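Local coordinates for protein beta-galactosidase/beta-glucuronidase (PDB 6MVF) that binds flavin mononucleotide and acts as a family 2 glycoside hydrolase, a beta-glucuronidase of the human gut microbiome, at residues Phe456-Gly461 with Lys503-Glu508; Pro500-Lys503 with Glu508-Ala511; Gly488-Ile493 with Ala541-Gly546; Tyr513-Ala518 with Lys599-Gln604; His496-Gln501 with Glu655-Cys660. All coordinates share one frame; numbering follows the deposited sequence.

Contact 1 of 5, residues Phe456-Gly461 with Lys503-Glu508; sequences FGWYGG and KDYSEE
Trp458 and Tyr505 form a T-shaped pair that ties together two loops of the TIM barrel, those following strands 450-453 and 482-487. Edge and face come first. The six-membered ring of Trp458 presents its edge, with CH2 over the centre of the Tyr505 ring; the planes stand at 90° and the centroids are 5.0 Å apart. Trp458 reaches this spot because CG lies anti to the backbone N (chi1 175°), sending the indole across to the other loop. The phenol oxygen of Tyr505 goes on to hydrogen-bond Glu545.

The second kind of interaction is cation-pi. Lys503 brings its ammonium over one face of the same indole, NZ lying 4.1 Å from the centroid of the six-membered ring and only 14° off its normal. Bends at chi2 and chi4 curl the lysine so that its methylenes follow: CD makes a CH-pi contact over that face, 3.8 Å from Trp458 CH2.

Polar bonds shape the loop that carries Lys503 and Tyr505. Asp504 and Ser506 make an Asx turn just before helix 507-522, where Asp504 OD1 accepts from Ser506 N at 2.8 Å and from Ser506 OG at 3.0 Å, both from the same face of the carboxylate.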
# COMPACT_ATOMS: atom_id res chain seq x y z
N PHE A 456 -6.31 -9.91 -47.66
CA PHE A 456 -7.02 -9.36 -48.81
C PHE A 456 -7.46 -7.94 -48.49
O PHE A 456 -8.26 -7.71 -47.57
CB PHE A 456 -8.21 -10.23 -49.19
CG PHE A 456 -7.86 -11.67 -49.39
CD1 PHE A 456 -6.97 -12.04 -50.38
CD2 PHE A 456 -8.43 -12.65 -48.59
CE1 PHE A 456 -6.64 -13.36 -50.56
CE2 PHE A 456 -8.12 -13.96 -48.76
CZ PHE A 456 -7.21 -14.32 -49.75
N GLY A 457 -6.96 -6.98 -49.27
CA GLY A 457 -7.16 -5.58 -49.01
C GLY A 457 -5.94 -4.85 -48.48
O GLY A 457 -6.01 -3.63 -48.31
N TRP A 458 -4.83 -5.55 -48.21
CA TRP A 458 -3.61 -4.87 -47.77
C TRP A 458 -2.38 -5.36 -48.53
O TRP A 458 -1.68 -4.54 -49.13
CB TRP A 458 -3.38 -5.00 -46.25
CG TRP A 458 -2.08 -4.39 -45.94
CD1 TRP A 458 -0.91 -5.03 -45.63
CD2 TRP A 458 -1.75 -2.99 -46.04
NE1 TRP A 458 0.12 -4.12 -45.50
CE2 TRP A 458 -0.37 -2.86 -45.74
CE3 TRP A 458 -2.49 -1.84 -46.33
CZ2 TRP A 458 0.28 -1.62 -45.75
CZ3 TRP A 458 -1.85 -0.62 -46.31
CH2 TRP A 458 -0.48 -0.51 -46.02
N TYR A 459 -2.07 -6.67 -48.52
CA TYR A 459 -0.97 -7.18 -49.34
C TYR A 459 -1.39 -7.49 -50.78
O TYR A 459 -0.52 -7.73 -51.62
CB TYR A 459 -0.35 -8.44 -48.75
CG TYR A 459 0.45 -8.21 -47.48
CD1 TYR A 459 1.41 -7.19 -47.39
CD2 TYR A 459 0.25 -9.01 -46.35
CE1 TYR A 459 2.14 -6.98 -46.21
CE2 TYR A 459 0.96 -8.81 -45.17
CZ TYR A 459 1.91 -7.80 -45.11
OH TYR A 459 2.61 -7.62 -43.93
N GLY A 460 -2.68 -7.49 -51.07
CA GLY A 460 -3.15 -7.77 -52.41
C GLY A 460 -4.65 -7.88 -52.34
O GLY A 460 -5.22 -8.01 -51.26
N GLY A 461 -5.31 -7.81 -53.48
CA GLY A 461 -6.75 -7.96 -53.49
C GLY A 461 -7.52 -6.78 -52.91
O GLY A 461 -6.97 -5.74 -52.51
N LYS A 503 -2.33 1.16 -49.46
CA LYS A 503 -0.96 1.66 -49.50
C LYS A 503 -0.83 3.17 -49.36
O LYS A 503 0.28 3.69 -49.52
CB LYS A 503 -0.23 1.19 -50.76
CG LYS A 503 0.04 -0.31 -50.75
CD LYS A 503 0.87 -0.69 -49.55
CE LYS A 503 1.35 -2.12 -49.66
NZ LYS A 503 0.19 -3.01 -49.69
N ASP A 504 -1.90 3.91 -49.03
CA ASP A 504 -1.66 5.25 -48.50
C ASP A 504 -1.33 5.26 -46.99
O ASP A 504 -0.95 6.32 -46.48
CB ASP A 504 -2.82 6.21 -48.83
CG ASP A 504 -4.10 5.95 -48.00
OD1 ASP A 504 -4.10 5.24 -46.96
OD2 ASP A 504 -5.15 6.50 -48.42
N TYR A 505 -1.47 4.13 -46.29
CA TYR A 505 -1.06 3.96 -44.89
C TYR A 505 -1.89 4.80 -43.92
O TYR A 505 -1.50 4.98 -42.75
CB TYR A 505 0.43 4.28 -44.71
CG TYR A 505 1.30 3.18 -45.24
CD1 TYR A 505 1.56 3.08 -46.61
CD2 TYR A 505 1.81 2.21 -44.39
CE1 TYR A 505 2.34 2.05 -47.11
CE2 TYR A 505 2.58 1.16 -44.88
CZ TYR A 505 2.85 1.09 -46.24
OH TYR A 505 3.62 0.06 -46.73
N SER A 506 -3.04 5.30 -44.37
CA SER A 506 -3.81 6.25 -43.58
C SER A 506 -4.64 5.54 -42.53
O SER A 506 -5.12 4.42 -42.75
CB SER A 506 -4.74 7.08 -44.46
OG SER A 506 -5.87 6.30 -44.84
N GLU A 507 -4.83 6.23 -41.40
CA GLU A 507 -5.69 5.75 -40.33
C GLU A 507 -7.09 5.47 -40.85
O GLU A 507 -7.77 4.55 -40.39
CB GLU A 507 -5.73 6.79 -39.20
CG GLU A 507 -6.41 6.31 -37.93
CD GLU A 507 -6.36 7.30 -36.75
OE1 GLU A 507 -6.78 6.87 -35.65
OE2 GLU A 507 -5.93 8.48 -36.90
N GLU A 508 -7.55 6.25 -41.83
CA GLU A 508 -8.89 6.06 -42.36
C GLU A 508 -9.00 4.73 -43.11
O GLU A 508 -10.03 4.06 -43.04
CB GLU A 508 -9.26 7.23 -43.28
CG GLU A 508 -9.57 8.55 -42.57
CD GLU A 508 -8.33 9.23 -41.95
OE1 GLU A 508 -7.22 9.05 -42.50
OE2 GLU A 508 -8.46 9.94 -40.91

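Contact 2 of 5, residues Pro500-Lys503 with Glu508-Ala511; sequences PQCK and EYQA
The phenol oxygen of Tyr509 is hydrogen-bonded to Gly457 O, and Cys502 CB packs 3.7 Å from that same OH atom. No hydrogen bond joins 500-503 to 508-511, so the contact itself is made by the tyrosine ring lying against the backbone of the loop. The peptide between Gln501 and Cys502 sits over one face of the ring: Gln501 C is 3.5 Å from Tyr509 CD1 and Cys502 N is 3.5 Å from Tyr509 CE1, both offset toward the rim. Having CG anti to the backbone N (chi1 -178°) carries the ring out from the helix and along under this extended chain. The sulfur of Cys502 approaches obliquely, SG being 5.3 Å from the centroid of the Tyr509 ring, in a loose sulfur-aromatic contact.

At the other end Pro500 packs on the start of the helix. Its CB is 3.9 Å from Tyr509 CB and equally 3.9 Å from Glu508 CB. The Glu508 chain then bends at chi2 (71°), turning its carboxylate away from the proline to His496 ND1. Replacing Tyr509 with an alanine would probably leave Gly457 O without its mate and open a gap beneath the Gln501-Cys502 peptide.

Ser506 OG accepts from Tyr509 N as the N-cap of helix 507-522. The loop leading from strand 482-487 thus folds back over the first turn of the helix it feeds, while the tyrosine hydroxyl reaches beyond it to the loop between strand 450-453 and helix 466-476.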
# COMPACT_ATOMS: atom_id res chain seq x y z
N PRO A 500 -9.47 7.44 -48.89
CA PRO A 500 -8.55 6.42 -48.35
C PRO A 500 -8.47 5.23 -49.28
O PRO A 500 -9.49 4.70 -49.74
CB PRO A 500 -9.17 6.05 -47.00
CG PRO A 500 -10.60 6.45 -47.10
CD PRO A 500 -10.66 7.63 -48.04
N GLN A 501 -7.24 4.81 -49.57
CA GLN A 501 -7.00 3.69 -50.47
C GLN A 501 -5.81 2.89 -49.97
O GLN A 501 -5.00 3.38 -49.18
CB GLN A 501 -6.75 4.15 -51.91
CG GLN A 501 -5.54 5.01 -52.06
CD GLN A 501 -5.52 5.71 -53.39
OE1 GLN A 501 -5.16 5.11 -54.41
NE2 GLN A 501 -5.93 6.98 -53.40
N CYS A 502 -5.71 1.66 -50.47
CA CYS A 502 -4.63 0.77 -50.08
C CYS A 502 -3.26 1.38 -50.38
O CYS A 502 -3.06 2.06 -51.39
CB CYS A 502 -4.79 -0.57 -50.81
SG CYS A 502 -3.66 -1.83 -50.26
N LYS A 503 -2.33 1.16 -49.46
CA LYS A 503 -0.96 1.66 -49.50
C LYS A 503 -0.83 3.17 -49.36
O LYS A 503 0.28 3.69 -49.52
CB LYS A 503 -0.23 1.19 -50.76
CG LYS A 503 0.04 -0.31 -50.75
CD LYS A 503 0.87 -0.69 -49.55
CE LYS A 503 1.35 -2.12 -49.66
NZ LYS A 503 0.19 -3.01 -49.69
N GLU A 508 -7.55 6.25 -41.83
CA GLU A 508 -8.89 6.06 -42.36
C GLU A 508 -9.00 4.73 -43.11
O GLU A 508 -10.03 4.06 -43.04
CB GLU A 508 -9.26 7.23 -43.28
CG GLU A 508 -9.57 8.55 -42.57
CD GLU A 508 -8.33 9.23 -41.95
OE1 GLU A 508 -7.22 9.05 -42.50
OE2 GLU A 508 -8.46 9.94 -40.91
N TYR A 509 -7.95 4.33 -43.83
CA TYR A 509 -8.09 3.12 -44.62
C TYR A 509 -8.07 1.89 -43.74
O TYR A 509 -8.78 0.91 -44.00
CB TYR A 509 -7.00 3.02 -45.70
CG TYR A 509 -7.19 1.78 -46.56
CD1 TYR A 509 -8.12 1.76 -47.60
CD2 TYR A 509 -6.47 0.62 -46.29
CE1 TYR A 509 -8.31 0.61 -48.35
CE2 TYR A 509 -6.66 -0.53 -47.03
CZ TYR A 509 -7.58 -0.53 -48.06
OH TYR A 509 -7.74 -1.68 -48.81
N GLN A 510 -7.27 1.92 -42.68
CA GLN A 510 -7.26 0.81 -41.74
C GLN A 510 -8.60 0.68 -41.05
O GLN A 510 -9.04 -0.44 -40.76
CB GLN A 510 -6.14 1.00 -40.74
CG GLN A 510 -5.86 -0.21 -39.88
CD GLN A 510 -5.19 0.18 -38.55
OE1 GLN A 510 -5.49 1.23 -37.99
NE2 GLN A 510 -4.27 -0.65 -38.06
N ALA A 511 -9.29 1.80 -40.80
CA ALA A 511 -10.62 1.74 -40.18
C ALA A 511 -11.65 1.15 -41.14
O ALA A 511 -12.52 0.38 -40.70
CB ALA A 511 -11.07 3.13 -39.71

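Contact 3 of 5, residues Gly488-Ile493 with Ala541-Gly546; sequences GCEGII and AARSEG
Glu490 and Arg543 cross at a slant, their carboxylate and guanidinium planes 40° apart, within a salt-bridge network that includes Glu545. It links the loop after TIM-barrel strand 482-487 to the small antiparallel hairpin of strands 543-545 and 548-549. Glu490 OE2 lies 3.7 Å from Arg543 NH1 and well out of the guanidinium plane, a long pairing of charges in which no N-H points at the oxygen. Water 2 sits between them, 2.7 Å from Glu490 OE2 and weakly bonded to Arg543 NH1.

Glu545 meets the same nitrogen more firmly. Arg543 NH1 donates to Glu545 OE1 at 2.9 Å, approaching from 51° above the carboxylate plane. Arg543 therefore sits by two acids whose OE2 atoms, of Glu490 and Glu545, are 4.5 Å apart, while its NH2 turns to a salt bridge with Asp152. A leucine in place of Arg543 would probably leave Glu490 and Glu545 facing each other without the positive charge they share, and take away the salt bridge to Asp152.

Beside the network, a methyl group meets backbone. Asn264 of the second subunit hydrogen-bonds the backbone on both sides of Ile492, whose side chain reaches into the hairpin turn. There Gly546 has positive phi and no CB to obstruct the isoleucine; with its chain extended at chi2 (-175°), Ile492 CD1 comes to 3.5 Å from Gly546 O.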
# COMPACT_ATOMS: atom_id res chain seq x y z
N GLY A 488 -5.57 -8.01 -41.07
CA GLY A 488 -5.28 -6.67 -40.60
C GLY A 488 -4.72 -5.81 -41.72
O GLY A 488 -4.69 -6.20 -42.88
N CYS A 489 -4.24 -4.64 -41.32
CA CYS A 489 -3.96 -3.59 -42.28
C CYS A 489 -3.16 -2.53 -41.56
O CYS A 489 -3.37 -2.31 -40.36
CB CYS A 489 -5.28 -3.05 -42.82
SG CYS A 489 -5.20 -1.66 -43.84
N GLU A 490 -2.21 -1.92 -42.25
CA GLU A 490 -1.39 -0.92 -41.59
C GLU A 490 -2.17 0.37 -41.44
O GLU A 490 -3.03 0.70 -42.25
CB GLU A 490 -0.11 -0.64 -42.37
CG GLU A 490 0.74 -1.89 -42.57
CD GLU A 490 1.85 -1.98 -41.57
OE1 GLU A 490 2.11 -0.93 -40.93
OE2 GLU A 490 2.46 -3.09 -41.43
N GLY A 491 -1.88 1.07 -40.35
CA GLY A 491 -2.41 2.38 -40.05
C GLY A 491 -1.33 3.19 -39.35
O GLY A 491 -0.85 2.83 -38.27
N ILE A 492 -0.92 4.29 -39.98
CA ILE A 492 0.09 5.18 -39.44
C ILE A 492 -0.61 6.51 -39.22
O ILE A 492 -1.10 7.12 -40.17
CB ILE A 492 1.30 5.26 -40.38
CG1 ILE A 492 1.88 3.84 -40.51
CG2 ILE A 492 2.33 6.25 -39.87
CD1 ILE A 492 3.15 3.72 -41.30
N ILE A 493 -0.73 6.94 -37.95
CA ILE A 493 -1.81 7.88 -37.63
C ILE A 493 -1.46 9.34 -37.92
O ILE A 493 -2.27 10.24 -37.66
CB ILE A 493 -2.30 7.74 -36.17
CG1 ILE A 493 -1.16 7.82 -35.15
CG2 ILE A 493 -3.06 6.46 -35.98
CD1 ILE A 493 -1.60 7.58 -33.73
N ALA A 541 12.85 -5.11 -36.85
CA ALA A 541 14.01 -4.36 -37.33
C ALA A 541 14.09 -4.26 -38.85
O ALA A 541 14.55 -3.23 -39.37
CB ALA A 541 15.30 -5.00 -36.79
N ALA A 542 13.61 -5.28 -39.58
CA ALA A 542 13.70 -5.34 -41.04
C ALA A 542 12.71 -4.46 -41.78
O ALA A 542 12.89 -4.24 -42.98
CB ALA A 542 13.52 -6.79 -41.52
N ARG A 543 11.66 -3.93 -41.13
CA ARG A 543 10.61 -3.20 -41.84
C ARG A 543 11.03 -1.79 -42.23
O ARG A 543 11.65 -1.07 -41.44
CB ARG A 543 9.34 -3.10 -41.00
CG ARG A 543 8.55 -4.38 -40.90
CD ARG A 543 7.59 -4.49 -42.05
NE ARG A 543 6.83 -5.71 -41.91
CZ ARG A 543 5.65 -5.92 -42.46
NH1 ARG A 543 5.08 -4.95 -43.18
NH2 ARG A 543 5.03 -7.07 -42.26
N SER A 544 10.61 -1.37 -43.42
CA SER A 544 10.72 0.04 -43.80
C SER A 544 9.63 0.31 -44.84
O SER A 544 9.72 -0.17 -45.97
CB SER A 544 12.11 0.36 -44.35
OG SER A 544 12.21 1.73 -44.74
N GLU A 545 8.62 1.08 -44.45
CA GLU A 545 7.48 1.37 -45.32
C GLU A 545 6.53 2.32 -44.62
O GLU A 545 6.50 2.40 -43.39
CB GLU A 545 6.73 0.09 -45.72
CG GLU A 545 6.02 -0.63 -44.58
CD GLU A 545 5.66 -2.08 -44.94
OE1 GLU A 545 6.54 -2.96 -44.76
OE2 GLU A 545 4.53 -2.35 -45.41
N GLY A 546 5.75 3.05 -45.41
CA GLY A 546 4.83 4.03 -44.87
C GLY A 546 5.50 5.20 -44.18
O GLY A 546 4.84 5.91 -43.42
O HOH W 1 5.04 0.92 -41.00
O HOH W 2 4.97 -2.06 -41.80

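Contact 4 of 5, residues Tyr513-Ala518 with Lys599-Gln604; sequences YHEYMA and KVYSNQ
A single carboxylate oxygen, Glu515 OE2, draws both Lys599 and Tyr601 to the surface of helix 507-522. The lysine comes from the opposite direction and makes the salt bridge, Lys599 NZ donating to the syn lone pair of Glu515 OE2 at 2.8 Å. Tyr601 arrives from across, nearly at right angles to the glutamate, and its hydroxyl donates to the same oxygen. That oxygen lies at the ring edge, in the ring plane, while the carboxylate itself is turned 71° from the ring. The separation of Tyr601 OH and Glu515 OE2 is modelled very short, so the detail of this bond is doubtful.

Side-chain shape sets these groups up. Glu515 stays extended beyond CG (chi2 168°) and stretches straight off the helix, whereas Lys599 bends at chi3 (-42°) to swing its ammonium round to the acid. Lys599 and Tyr601 are two apart on strand 596-602, which puts both side chains on the face turned to the helix.

Farther out, Val624 packs on the chains of Glu515 and Lys599, and weak, long ion pairs run from Glu515 to Lys626 and from Lys599 to Glu597. Tyr601 leans on Val570 of helix 566-575. The contact thereby joins the TIM barrel to the DUF4982 region: helix 507-522 faces strand 596-602, the middle strand of a three-stranded antiparallel sheet, between strands 581-583 and 624-629.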
# COMPACT_ATOMS: atom_id res chain seq x y z
N TYR A 513 -10.99 -1.06 -43.52
CA TYR A 513 -10.69 -2.49 -43.55
C TYR A 513 -11.35 -3.21 -42.38
O TYR A 513 -12.00 -4.25 -42.56
CB TYR A 513 -9.17 -2.67 -43.54
CG TYR A 513 -8.72 -4.10 -43.40
CD1 TYR A 513 -8.60 -4.68 -42.15
CD2 TYR A 513 -8.42 -4.88 -44.52
CE1 TYR A 513 -8.21 -6.00 -42.01
CE2 TYR A 513 -8.02 -6.20 -44.40
CZ TYR A 513 -7.91 -6.75 -43.14
OH TYR A 513 -7.51 -8.05 -42.99
N HIS A 514 -11.22 -2.66 -41.16
CA HIS A 514 -11.76 -3.33 -39.98
C HIS A 514 -13.25 -3.11 -39.81
O HIS A 514 -13.92 -3.96 -39.20
CB HIS A 514 -10.99 -2.90 -38.74
CG HIS A 514 -9.64 -3.51 -38.64
ND1 HIS A 514 -9.45 -4.87 -38.54
CD2 HIS A 514 -8.41 -2.95 -38.63
CE1 HIS A 514 -8.15 -5.13 -38.45
NE2 HIS A 514 -7.50 -3.98 -38.51
N GLU A 515 -13.80 -2.01 -40.32
CA GLU A 515 -15.25 -1.89 -40.42
C GLU A 515 -15.84 -3.10 -41.15
O GLU A 515 -16.83 -3.69 -40.70
CB GLU A 515 -15.64 -0.59 -41.13
CG GLU A 515 -15.55 0.65 -40.24
CD GLU A 515 -15.67 1.97 -41.01
OE1 GLU A 515 -16.23 2.00 -42.13
OE2 GLU A 515 -15.17 2.98 -40.48
N TYR A 516 -15.24 -3.49 -42.28
CA TYR A 516 -15.76 -4.62 -43.03
C TYR A 516 -15.56 -5.93 -42.27
O TYR A 516 -16.48 -6.74 -42.18
CB TYR A 516 -15.10 -4.68 -44.42
CG TYR A 516 -15.50 -5.89 -45.26
CD1 TYR A 516 -14.94 -7.14 -45.03
CD2 TYR A 516 -16.42 -5.77 -46.31
CE1 TYR A 516 -15.28 -8.25 -45.79
CE2 TYR A 516 -16.76 -6.87 -47.09
CZ TYR A 516 -16.19 -8.12 -46.82
OH TYR A 516 -16.51 -9.23 -47.55
N MET A 517 -14.37 -6.15 -41.71
CA MET A 517 -14.06 -7.44 -41.09
C MET A 517 -14.88 -7.66 -39.82
O MET A 517 -15.33 -8.78 -39.56
CB MET A 517 -12.57 -7.54 -40.78
CG MET A 517 -11.70 -7.44 -42.00
SD MET A 517 -12.03 -8.76 -43.19
CE MET A 517 -11.27 -10.17 -42.38
N ALA A 518 -15.05 -6.62 -39.01
CA ALA A 518 -15.87 -6.73 -37.81
C ALA A 518 -17.24 -7.27 -38.16
O ALA A 518 -17.76 -8.17 -37.48
CB ALA A 518 -16.00 -5.36 -37.12
N LYS A 599 -17.33 10.46 -39.17
CA LYS A 599 -17.80 9.11 -38.87
C LYS A 599 -17.85 8.90 -37.37
O LYS A 599 -16.96 9.36 -36.64
CB LYS A 599 -16.88 8.08 -39.52
CG LYS A 599 -17.54 6.74 -39.74
CD LYS A 599 -16.50 5.73 -40.14
CE LYS A 599 -15.51 6.29 -41.13
NZ LYS A 599 -15.21 5.26 -42.16
N VAL A 600 -18.90 8.22 -36.90
CA VAL A 600 -19.07 7.87 -35.49
C VAL A 600 -19.23 6.36 -35.35
O VAL A 600 -19.97 5.72 -36.10
CB VAL A 600 -20.26 8.61 -34.84
CG1 VAL A 600 -20.35 8.24 -33.39
CG2 VAL A 600 -20.10 10.10 -34.96
N TYR A 601 -18.52 5.80 -34.38
CA TYR A 601 -18.69 4.42 -33.94
C TYR A 601 -19.40 4.41 -32.59
O TYR A 601 -19.08 5.21 -31.70
CB TYR A 601 -17.34 3.72 -33.80
CG TYR A 601 -16.51 3.78 -35.06
CD1 TYR A 601 -17.08 3.53 -36.29
CD2 TYR A 601 -15.16 4.11 -35.01
CE1 TYR A 601 -16.34 3.57 -37.45
CE2 TYR A 601 -14.40 4.16 -36.17
CZ TYR A 601 -15.01 3.89 -37.38
OH TYR A 601 -14.28 3.92 -38.55
N SER A 602 -20.37 3.51 -32.43
CA SER A 602 -21.11 3.42 -31.18
C SER A 602 -21.73 2.04 -31.04
O SER A 602 -22.13 1.43 -32.03
CB SER A 602 -22.19 4.50 -31.09
OG SER A 602 -22.80 4.43 -29.82
N ASN A 603 -21.81 1.55 -29.80
CA ASN A 603 -22.62 0.38 -29.53
C ASN A 603 -24.06 0.75 -29.16
O ASN A 603 -24.86 -0.13 -28.86
CB ASN A 603 -21.98 -0.53 -28.47
CG ASN A 603 -21.66 0.18 -27.18
OD1 ASN A 603 -22.18 1.26 -26.89
ND2 ASN A 603 -20.79 -0.43 -26.39
N GLN A 604 -24.40 2.03 -29.20
CA GLN A 604 -25.78 2.45 -29.27
C GLN A 604 -26.23 2.44 -30.72
O GLN A 604 -25.41 2.40 -31.65
CB GLN A 604 -25.94 3.86 -28.70
CG GLN A 604 -25.15 4.07 -27.43
CD GLN A 604 -25.69 3.26 -26.26
OE1 GLN A 604 -26.42 3.79 -25.42
NE2 GLN A 604 -25.30 2.00 -26.18

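Contact 5 of 5, residues His496-Gln501 with Glu655-Cys660; sequences HSNTPQ and ETEPAC
Asn498 extends its amide over the carboxylate of Glu657, and the two side chains approach from opposite directions. Asn498 ND2 donates to Glu657 OE2 at 2.7 Å with an N-H...O angle of 149°, so the bond is moderately bent. The amide comes from above: the nitrogen stands 53° out of the carboxylate plane, and the two flat groups are strongly turned against each other. Glu657 gets there with an extended chain, CD anti to CA (chi2 -174°), holding its carboxylate out from the backbone.

Asn498 belongs to an ST turn in the long loop between TIM-barrel strand 482-487 and helix 507-522. In it Ser497 OG accepts from Thr499 N at 2.9 Å, bracketing the asparagine and fixing the backbone from which its side chain projects. Glu657 follows strand 646-654, near the end of the modelled chain, so the bond spans from the barrel to the C-terminal tail.

The same Glu657 OE2 also accepts from Ala592 N and from His588 NE2, making three donors on one oxygen. Asn498 touches His588 as well. Nearby, the His496 ring meets Tyr661 edge-to-face, and Cys660, just before that tyrosine, packs on Asp208 of the second subunit.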
# COMPACT_ATOMS: atom_id res chain seq x y z
N HIS A 496 -3.48 10.91 -43.37
CA HIS A 496 -4.94 11.01 -43.44
C HIS A 496 -5.40 11.38 -44.84
O HIS A 496 -4.88 12.33 -45.44
CB HIS A 496 -5.46 12.04 -42.44
CG HIS A 496 -5.11 11.70 -41.03
ND1 HIS A 496 -5.74 10.69 -40.35
CD2 HIS A 496 -4.16 12.19 -40.21
CE1 HIS A 496 -5.21 10.59 -39.14
NE2 HIS A 496 -4.25 11.49 -39.03
N SER A 497 -6.39 10.64 -45.34
CA SER A 497 -6.86 10.78 -46.71
C SER A 497 -8.37 10.98 -46.77
O SER A 497 -9.13 10.28 -46.10
CB SER A 497 -6.49 9.56 -47.53
OG SER A 497 -7.01 9.71 -48.84
N ASN A 498 -8.80 11.93 -47.61
CA ASN A 498 -10.22 12.05 -47.93
C ASN A 498 -10.69 10.97 -48.90
O ASN A 498 -11.90 10.76 -49.03
CB ASN A 498 -10.50 13.44 -48.51
CG ASN A 498 -10.54 14.51 -47.45
OD1 ASN A 498 -11.10 14.31 -46.37
ND2 ASN A 498 -9.95 15.66 -47.75
N THR A 499 -9.77 10.30 -49.58
CA THR A 499 -10.09 9.19 -50.46
C THR A 499 -9.21 8.02 -50.06
O THR A 499 -8.29 7.65 -50.78
CB THR A 499 -9.88 9.56 -51.93
OG1 THR A 499 -8.52 9.96 -52.13
CG2 THR A 499 -10.82 10.70 -52.34
N PRO A 500 -9.47 7.44 -48.89
CA PRO A 500 -8.55 6.42 -48.35
C PRO A 500 -8.47 5.23 -49.28
O PRO A 500 -9.49 4.70 -49.74
CB PRO A 500 -9.17 6.05 -47.00
CG PRO A 500 -10.60 6.45 -47.10
CD PRO A 500 -10.66 7.63 -48.04
N GLN A 501 -7.24 4.81 -49.57
CA GLN A 501 -7.00 3.69 -50.47
C GLN A 501 -5.81 2.89 -49.97
O GLN A 501 -5.00 3.38 -49.18
CB GLN A 501 -6.75 4.15 -51.91
CG GLN A 501 -5.54 5.01 -52.06
CD GLN A 501 -5.52 5.71 -53.39
OE1 GLN A 501 -5.16 5.11 -54.41
NE2 GLN A 501 -5.93 6.98 -53.40
N GLU A 655 -8.59 25.48 -46.40
CA GLU A 655 -8.72 25.54 -47.85
C GLU A 655 -8.01 24.35 -48.50
O GLU A 655 -8.57 23.71 -49.39
CB GLU A 655 -8.17 26.86 -48.37
CG GLU A 655 -8.38 27.10 -49.86
CD GLU A 655 -9.86 27.21 -50.24
OE1 GLU A 655 -10.73 27.29 -49.34
OE2 GLU A 655 -10.14 27.21 -51.46
N THR A 656 -6.79 24.06 -48.07
CA THR A 656 -6.05 22.91 -48.55
C THR A 656 -5.42 22.20 -47.36
O THR A 656 -4.81 22.85 -46.50
CB THR A 656 -4.98 23.30 -49.58
OG1 THR A 656 -3.78 23.70 -48.89
CG2 THR A 656 -5.45 24.44 -50.43
N GLU A 657 -5.55 20.88 -47.32
CA GLU A 657 -5.08 20.14 -46.18
C GLU A 657 -3.56 20.07 -46.20
O GLU A 657 -2.95 20.15 -47.28
CB GLU A 657 -5.69 18.74 -46.16
CG GLU A 657 -7.21 18.78 -45.96
CD GLU A 657 -7.83 17.42 -45.79
OE1 GLU A 657 -7.06 16.43 -45.66
OE2 GLU A 657 -9.09 17.34 -45.78
N PRO A 658 -2.92 19.97 -45.03
CA PRO A 658 -1.45 20.07 -44.97
C PRO A 658 -0.74 18.95 -45.73
O PRO A 658 -1.21 17.82 -45.82
CB PRO A 658 -1.15 19.99 -43.47
CG PRO A 658 -2.42 19.38 -42.85
CD PRO A 658 -3.50 20.02 -43.69
N ALA A 659 0.43 19.31 -46.29
CA ALA A 659 1.26 18.35 -47.00
C ALA A 659 1.55 17.13 -46.13
O ALA A 659 1.63 16.01 -46.64
CB ALA A 659 2.57 19.01 -47.44
N CYS A 660 1.71 17.34 -44.82
CA CYS A 660 2.09 16.28 -43.90
C CYS A 660 0.97 15.26 -43.64
O CYS A 660 1.22 14.30 -42.91
CB CYS A 660 2.55 16.88 -42.56
SG CYS A 660 1.23 17.61 -41.53

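Contacts 1, 2 and 4 all use helix 507-522: the first two at its start, with centres 5 Å apart, and contact 4 further along. Contact 3 is the buried one, and relies on charges, waters and an isoleucine near the second subunit; contacts 1 and 4 are partly buried, one aromatic and cationic, the other a salt bridge joined by a tyrosine hydroxyl. Contacts 2 and 5 lie at the surface, the former packing a ring on backbone, the latter resting on one amide-carboxylate bond. Contacts 1 to 3 stay within the TIM-barrel range, where Tyr505 joins 1 to 3; contacts 4 and 5 reach from the barrel to later parts of the chain.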